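FMN reductase (NADPH) from Bacillus subtilis catalyses the NADPH-dependent FMN reductase reaction and also reduces nitroaromatic compounds, quinones and azo dyes. Local coordinates of one contact, PDB 3N2S (chain A, 1.95 Å), residues A45-G50 and C80-R85, beside the matching contact of the related FMN reductase [NAD(P)H] from Bacillus subtilis, PDB 1ZCH (chain B, 1.85 Å), residues Q45-T50 and C80-R85. Both blocks share one frame: the second was fitted to the first on N, CA, C and O of the twelve residues, RMSD 0.29 Å. Numbering follows each deposited sequence.

Structure 1 (3N2S); sequences AYSIIG and CADLYR.
Ser47 and Asp82 meet where strand 46-51, the outermost strand of the antiparallel sheet within its chain in this nitroreductase-fold subunit, pairs with the end of strand 75-82. Beyond Ser47 the strand continues the sheet in parallel with a strand of the second subunit, so the contact lies buried beside the dimer interface. Ser47 OG donates to Asp82 OD2 at 2.6 Å, on its anti side; Tyr187 of the second subunit also bonds this oxygen, and His183 of that subunit bonds Ser47 OG. Asp82 OD1 accepts from Arg85 N at 3.1 Å. With CG anti to its backbone N (chi1 178°) and a bend at chi3, Arg85 returns to the strand and presents NH1 and NH2 end-on to Tyr46 O, each at 3.0 Å. NH2 also bonds Ala180 O of the second subunit and lies 3.0 Å from Ser47 OG. The Tyr46 ring packs on Asp113 and Ala114 of helix 104-127, while its CB touches Cys80 O. Ala45 CB packs against Leu83 CD2 at 3.9 Å, and Ile49 CG1 lies 4.4 Å from Cys80 SG.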
loop_
_atom_site.group_PDB
_atom_site.type_symbol
_atom_site.label_atom_id
_atom_site.label_comp_id
_atom_site.label_asym_id
_atom_site.label_seq_id
_atom_site.Cartn_x
_atom_site.Cartn_y
_atom_site.Cartn_z
ATOM N N ALA A 45 -11.668 1.097 0.959
ATOM C CA ALA A 45 -11.908 0.422 -0.326
ATOM C C ALA A 45 -11.209 -0.934 -0.493
ATOM O O ALA A 45 -10.560 -1.185 -1.500
ATOM C CB ALA A 45 -11.588 1.366 -1.480
ATOM N N TYR A 46 -11.405 -1.827 0.478
ATOM C CA TYR A 46 -10.778 -3.148 0.442
ATOM C C TYR A 46 -11.607 -4.199 1.160
ATOM O O TYR A 46 -12.494 -3.879 1.961
ATOM C CB TYR A 46 -9.346 -3.085 1.056
ATOM C CG TYR A 46 -9.327 -2.583 2.483
ATOM C CD1 TYR A 46 -9.428 -3.467 3.553
ATOM C CD2 TYR A 46 -9.289 -1.218 2.760
ATOM C CE1 TYR A 46 -9.508 -3.006 4.864
ATOM C CE2 TYR A 46 -9.358 -0.742 4.065
ATOM C CZ TYR A 46 -9.473 -1.639 5.115
ATOM O OH TYR A 46 -9.542 -1.161 6.394
ATOM N N SER A 47 -11.267 -5.464 0.907
ATOM C CA SER A 47 -11.799 -6.640 1.567
ATOM C C SER A 47 -10.669 -7.605 1.796
ATOM O O SER A 47 -9.656 -7.564 1.087
ATOM C CB SER A 47 -12.916 -7.290 0.753
ATOM O OG SER A 47 -14.143 -6.717 1.169
ATOM N N ILE A 48 -10.803 -8.426 2.844
ATOM C CA ILE A 48 -9.805 -9.419 3.229
ATOM C C ILE A 48 -10.495 -10.766 3.250
ATOM O O ILE A 48 -11.463 -10.946 3.992
ATOM C CB ILE A 48 -9.167 -9.078 4.602
ATOM C CG1 ILE A 48 -8.620 -7.628 4.646
ATOM C CG2 ILE A 48 -8.096 -10.120 4.986
ATOM C CD1 ILE A 48 -8.293 -7.085 6.086
ATOM N N ILE A 49 -10.021 -11.709 2.436
ATOM C CA ILE A 49 -10.627 -13.043 2.432
ATOM C C ILE A 49 -9.671 -13.992 3.153
ATOM O O ILE A 49 -8.551 -14.197 2.690
ATOM C CB ILE A 49 -11.014 -13.536 1.007
ATOM C CG1 ILE A 49 -11.928 -12.481 0.299
ATOM C CG2 ILE A 49 -11.716 -14.933 1.087
ATOM C CD1 ILE A 49 -12.140 -12.702 -1.119
ATOM N N GLY A 50 -10.118 -14.542 4.278
ATOM C CA GLY A 50 -9.343 -15.503 5.051
ATOM C C GLY A 50 -9.577 -16.905 4.508
ATOM O O GLY A 50 -10.695 -17.437 4.586
ATOM N N CYS A 80 -7.998 -7.678 -1.243
ATOM C CA CYS A 80 -8.676 -7.249 -2.478
ATOM C C CYS A 80 -8.942 -5.780 -2.482
ATOM O O CYS A 80 -9.379 -5.252 -1.461
ATOM C CB CYS A 80 -10.003 -7.987 -2.665
ATOM S SG CYS A 80 -9.901 -9.782 -2.566
ATOM N N ALA A 81 -8.848 -5.149 -3.678
ATOM C CA ALA A 81 -9.351 -3.798 -3.901
ATOM C C ALA A 81 -10.861 -4.047 -3.938
ATOM O O ALA A 81 -11.302 -5.039 -4.538
ATOM C CB ALA A 81 -8.852 -3.256 -5.241
ATOM N N ASP A 82 -11.651 -3.243 -3.215
ATOM C CA ASP A 82 -13.100 -3.461 -3.145
ATOM C C ASP A 82 -13.881 -2.167 -3.307
ATOM O O ASP A 82 -13.874 -1.327 -2.413
ATOM C CB ASP A 82 -13.495 -4.173 -1.816
ATOM C CG ASP A 82 -14.951 -4.624 -1.682
ATOM O OD1 ASP A 82 -15.828 -4.015 -2.320
ATOM O OD2 ASP A 82 -15.222 -5.516 -0.851
ATOM N N LEU A 83 -14.606 -2.058 -4.419
ATOM C CA LEU A 83 -15.525 -0.941 -4.692
ATOM C C LEU A 83 -16.961 -1.473 -4.839
ATOM O O LEU A 83 -17.910 -0.713 -5.085
ATOM C CB LEU A 83 -15.059 -0.127 -5.896
ATOM C CG LEU A 83 -13.739 0.659 -5.670
ATOM C CD1 LEU A 83 -13.214 1.265 -6.933
ATOM C CD2 LEU A 83 -13.892 1.718 -4.580
ATOM N N TYR A 84 -17.115 -2.787 -4.646
ATOM C CA TYR A 84 -18.420 -3.470 -4.695
ATOM C C TYR A 84 -19.290 -3.019 -3.514
ATOM O O TYR A 84 -20.493 -2.793 -3.680
ATOM C CB TYR A 84 -18.217 -4.979 -4.694
ATOM C CG TYR A 84 -19.486 -5.799 -4.573
ATOM C CD1 TYR A 84 -20.238 -6.125 -5.697
ATOM C CD2 TYR A 84 -19.896 -6.308 -3.344
ATOM C CE1 TYR A 84 -21.378 -6.925 -5.601
ATOM C CE2 TYR A 84 -21.035 -7.112 -3.235
ATOM C CZ TYR A 84 -21.766 -7.427 -4.369
ATOM O OH TYR A 84 -22.902 -8.197 -4.262
ATOM N N ARG A 85 -18.671 -2.868 -2.326
ATOM C CA ARG A 85 -19.325 -2.382 -1.104
ATOM C C ARG A 85 -20.013 -1.034 -1.396
ATOM O O ARG A 85 -21.184 -0.851 -1.056
ATOM C CB ARG A 85 -18.255 -2.202 -0.006
ATOM C CG ARG A 85 -18.769 -1.654 1.344
ATOM C CD ARG A 85 -17.673 -1.550 2.402
ATOM N NE ARG A 85 -17.076 -2.865 2.672
ATOM C CZ ARG A 85 -15.809 -3.185 2.410
ATOM N NH1 ARG A 85 -14.972 -2.272 1.927
ATOM N NH2 ARG A 85 -15.371 -4.416 2.634
#

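Structure 2 (1ZCH); sequences QVTVIT and CADFNR.
Thr47 OG1 donates to Asp82 OD2 at 2.6 Å, on its anti side; Tyr187 of the second subunit also bonds this oxygen. Asp82 OD1 accepts from Arg85 N at 3.1 Å. Arg85 leaves the helix with CG beside its backbone N (chi1 -77°), bends at chi3 and returns to the strand, where NH2 donates to Val46 O at 2.8 Å and NH1 to Thr47 OG1 at 2.7 Å; a weak bond also runs from NH2 to this hydroxyl. NH2 is held by Gln44 O as well, and the Arg85 side chain packs on Ala180 of the second subunit. Val46 packs on Ala117 of helix 104-127, with CG2 3.5 Å from Cys80 O. Gln45 bends at chi2 and lays CG over one face of the Phe83 ring, a CH-pi contact 3.9 Å from CG to the ring centroid. At the end of the same side chain, NE2 bonds Asp113 of its own chain and OE1 bonds Tyr228 of the second subunit. Ile49 CG1 lies 4.5 Å from Cys80 SG.

Structure 1 against structure 2
The sharpest difference lies in Arg85(A) and Arg85(B), which reach the same strand by two routes. Chi1 is 178° in Arg85(A) and -77° in Arg85(B), and chi4 is 115° against -92°, so the places of CG and CD in Arg85(A) are left while the CZ atoms end only 0.8 Å apart. The guanidinium keeps its hydrogen bond to Tyr46(A) O or Val46(B) O and its charge pairing with Asp82(A) or Asp82(B). Its link to the hydroxyl is kept too, Arg85(A) NH2 to Ser47(A) OG at 3.0 Å corresponding to Arg85(B) NH1 to Thr47(B) OG1 at 2.7 Å. OG of Ser47(A) and OG1 of Thr47(B) lie 0.7 Å apart, each 2.6 Å from OD2 of Asp82(A) or Asp82(B). The methyl CG2 of Thr47(B) is additional and touches CD1 of Ile49(B) at 3.9 Å; the models of Ile49(A) and Ile49(B) differ in chi2, 169° against -66°, with CD1 atoms 1.7 Å apart. At position 46, CG of Tyr46(A) and CG1 of Val46(B) are 0.5 Å apart, but the outer ring and hydroxyl of Tyr46(A) have no counterpart, nor has CG2 of Val46(B). The touch between Ala45(A) and Leu83(A) is kept by Gln45(B) and Phe83(B), where CG, CD, OE1 and NE2 of Gln45(B) and CE1, CE2 and CZ of Phe83(B) have no counterpart. Ile48(A) carries a CD1 that Val48(B) lacks, Asn84(B) lacks CE1, CZ and the hydroxyl of Tyr84(A), and Thr50(B) adds a whole side chain where Gly50(A) has none.

Structure 2 (1ZCH)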
loop_
_atom_site.group_PDB
_atom_site.type_symbol
_atom_site.label_atom_id
_atom_site.label_comp_id
_atom_site.label_asym_id
_atom_site.label_seq_id
_atom_site.Cartn_x
_atom_site.Cartn_y
_atom_site.Cartn_z
ATOM N N GLN B 45 -12.013 0.778 1.109
ATOM C CA GLN B 45 -11.981 0.109 -0.184
ATOM C C GLN B 45 -11.101 -1.142 -0.287
ATOM O O GLN B 45 -10.451 -1.375 -1.311
ATOM C CB GLN B 45 -11.582 1.123 -1.264
ATOM C CG GLN B 45 -12.712 2.068 -1.690
ATOM C CD GLN B 45 -12.818 3.356 -0.874
ATOM O OE1 GLN B 45 -13.804 4.085 -0.994
ATOM N NE2 GLN B 45 -11.804 3.653 -0.063
ATOM N N VAL B 46 -11.087 -1.946 0.769
ATOM C CA VAL B 46 -10.307 -3.176 0.775
ATOM C C VAL B 46 -11.094 -4.280 1.476
ATOM O O VAL B 46 -11.816 -4.035 2.445
ATOM C CB VAL B 46 -8.922 -2.975 1.477
ATOM C CG1 VAL B 46 -9.110 -2.432 2.881
ATOM C CG2 VAL B 46 -8.154 -4.297 1.521
ATOM N N THR B 47 -10.984 -5.493 0.948
ATOM C CA THR B 47 -11.656 -6.642 1.536
ATOM C C THR B 47 -10.593 -7.701 1.767
ATOM O O THR B 47 -9.675 -7.855 0.960
ATOM C CB THR B 47 -12.760 -7.191 0.604
ATOM O OG1 THR B 47 -13.876 -6.293 0.626
ATOM C CG2 THR B 47 -13.219 -8.582 1.049
ATOM N N VAL B 48 -10.710 -8.413 2.883
ATOM C CA VAL B 48 -9.757 -9.459 3.213
ATOM C C VAL B 48 -10.475 -10.797 3.248
ATOM O O VAL B 48 -11.429 -10.970 4.005
ATOM C CB VAL B 48 -9.114 -9.228 4.596
ATOM C CG1 VAL B 48 -8.096 -10.334 4.883
ATOM C CG2 VAL B 48 -8.439 -7.859 4.643
ATOM N N ILE B 49 -10.031 -11.730 2.415
ATOM C CA ILE B 49 -10.621 -13.063 2.402
ATOM C C ILE B 49 -9.661 -13.946 3.200
ATOM O O ILE B 49 -8.477 -14.025 2.871
ATOM C CB ILE B 49 -10.724 -13.649 0.967
ATOM C CG1 ILE B 49 -11.443 -12.674 0.028
ATOM C CG2 ILE B 49 -11.464 -14.989 1.016
ATOM C CD1 ILE B 49 -12.897 -12.437 0.356
ATOM N N THR B 50 -10.161 -14.584 4.254
ATOM C CA THR B 50 -9.331 -15.468 5.064
ATOM C C THR B 50 -9.563 -16.881 4.560
ATOM O O THR B 50 -10.700 -17.363 4.544
ATOM C CB THR B 50 -9.712 -15.406 6.560
ATOM O OG1 THR B 50 -9.476 -14.085 7.059
ATOM C CG2 THR B 50 -8.874 -16.400 7.370
ATOM N N CYS B 80 -7.987 -7.568 -1.340
ATOM C CA CYS B 80 -8.579 -7.148 -2.606
ATOM C C CYS B 80 -9.054 -5.707 -2.559
ATOM O O CYS B 80 -9.530 -5.241 -1.528
ATOM C CB CYS B 80 -9.806 -8.007 -2.937
ATOM S SG CYS B 80 -9.574 -9.792 -2.872
ATOM N N ALA B 81 -8.920 -5.008 -3.681
ATOM C CA ALA B 81 -9.438 -3.651 -3.780
ATOM C C ALA B 81 -10.934 -3.951 -3.878
ATOM O O ALA B 81 -11.325 -4.908 -4.555
ATOM C CB ALA B 81 -8.944 -2.985 -5.056
ATOM N N ASP B 82 -11.771 -3.157 -3.219
ATOM C CA ASP B 82 -13.206 -3.424 -3.238
ATOM C C ASP B 82 -14.067 -2.181 -3.434
ATOM O O ASP B 82 -14.092 -1.290 -2.582
ATOM C CB ASP B 82 -13.612 -4.114 -1.924
ATOM C CG ASP B 82 -15.052 -4.623 -1.934
ATOM O OD1 ASP B 82 -15.955 -3.902 -2.410
ATOM O OD2 ASP B 82 -15.285 -5.746 -1.441
ATOM N N PHE B 83 -14.758 -2.119 -4.568
ATOM C CA PHE B 83 -15.669 -1.014 -4.851
ATOM C C PHE B 83 -17.071 -1.602 -5.019
ATOM O O PHE B 83 -17.981 -0.951 -5.541
ATOM C CB PHE B 83 -15.233 -0.250 -6.110
ATOM C CG PHE B 83 -14.223 0.833 -5.836
ATOM C CD1 PHE B 83 -14.634 2.132 -5.559
ATOM C CD2 PHE B 83 -12.860 0.541 -5.808
ATOM C CE1 PHE B 83 -13.702 3.134 -5.254
ATOM C CE2 PHE B 83 -11.920 1.531 -5.503
ATOM C CZ PHE B 83 -12.343 2.828 -5.226
ATOM N N ASN B 84 -17.237 -2.847 -4.570
ATOM C CA ASN B 84 -18.542 -3.511 -4.638
ATOM C C ASN B 84 -19.426 -2.952 -3.522
ATOM O O ASN B 84 -20.614 -2.694 -3.723
ATOM C CB ASN B 84 -18.400 -5.031 -4.480
ATOM C CG ASN B 84 -19.747 -5.741 -4.447
ATOM O OD1 ASN B 84 -20.598 -5.519 -5.312
ATOM N ND2 ASN B 84 -19.945 -6.596 -3.451
ATOM N N ARG B 85 -18.856 -2.764 -2.335
ATOM C CA ARG B 85 -19.648 -2.185 -1.255
ATOM C C ARG B 85 -20.053 -0.769 -1.677
ATOM O O ARG B 85 -21.135 -0.296 -1.332
ATOM C CB ARG B 85 -18.853 -2.157 0.057
ATOM C CG ARG B 85 -18.760 -3.521 0.752
ATOM C CD ARG B 85 -18.121 -3.391 2.140
ATOM N NE ARG B 85 -16.731 -2.963 2.028
ATOM C CZ ARG B 85 -15.697 -3.794 1.969
ATOM N NH1 ARG B 85 -15.893 -5.106 2.029
ATOM N NH2 ARG B 85 -14.472 -3.313 1.810
#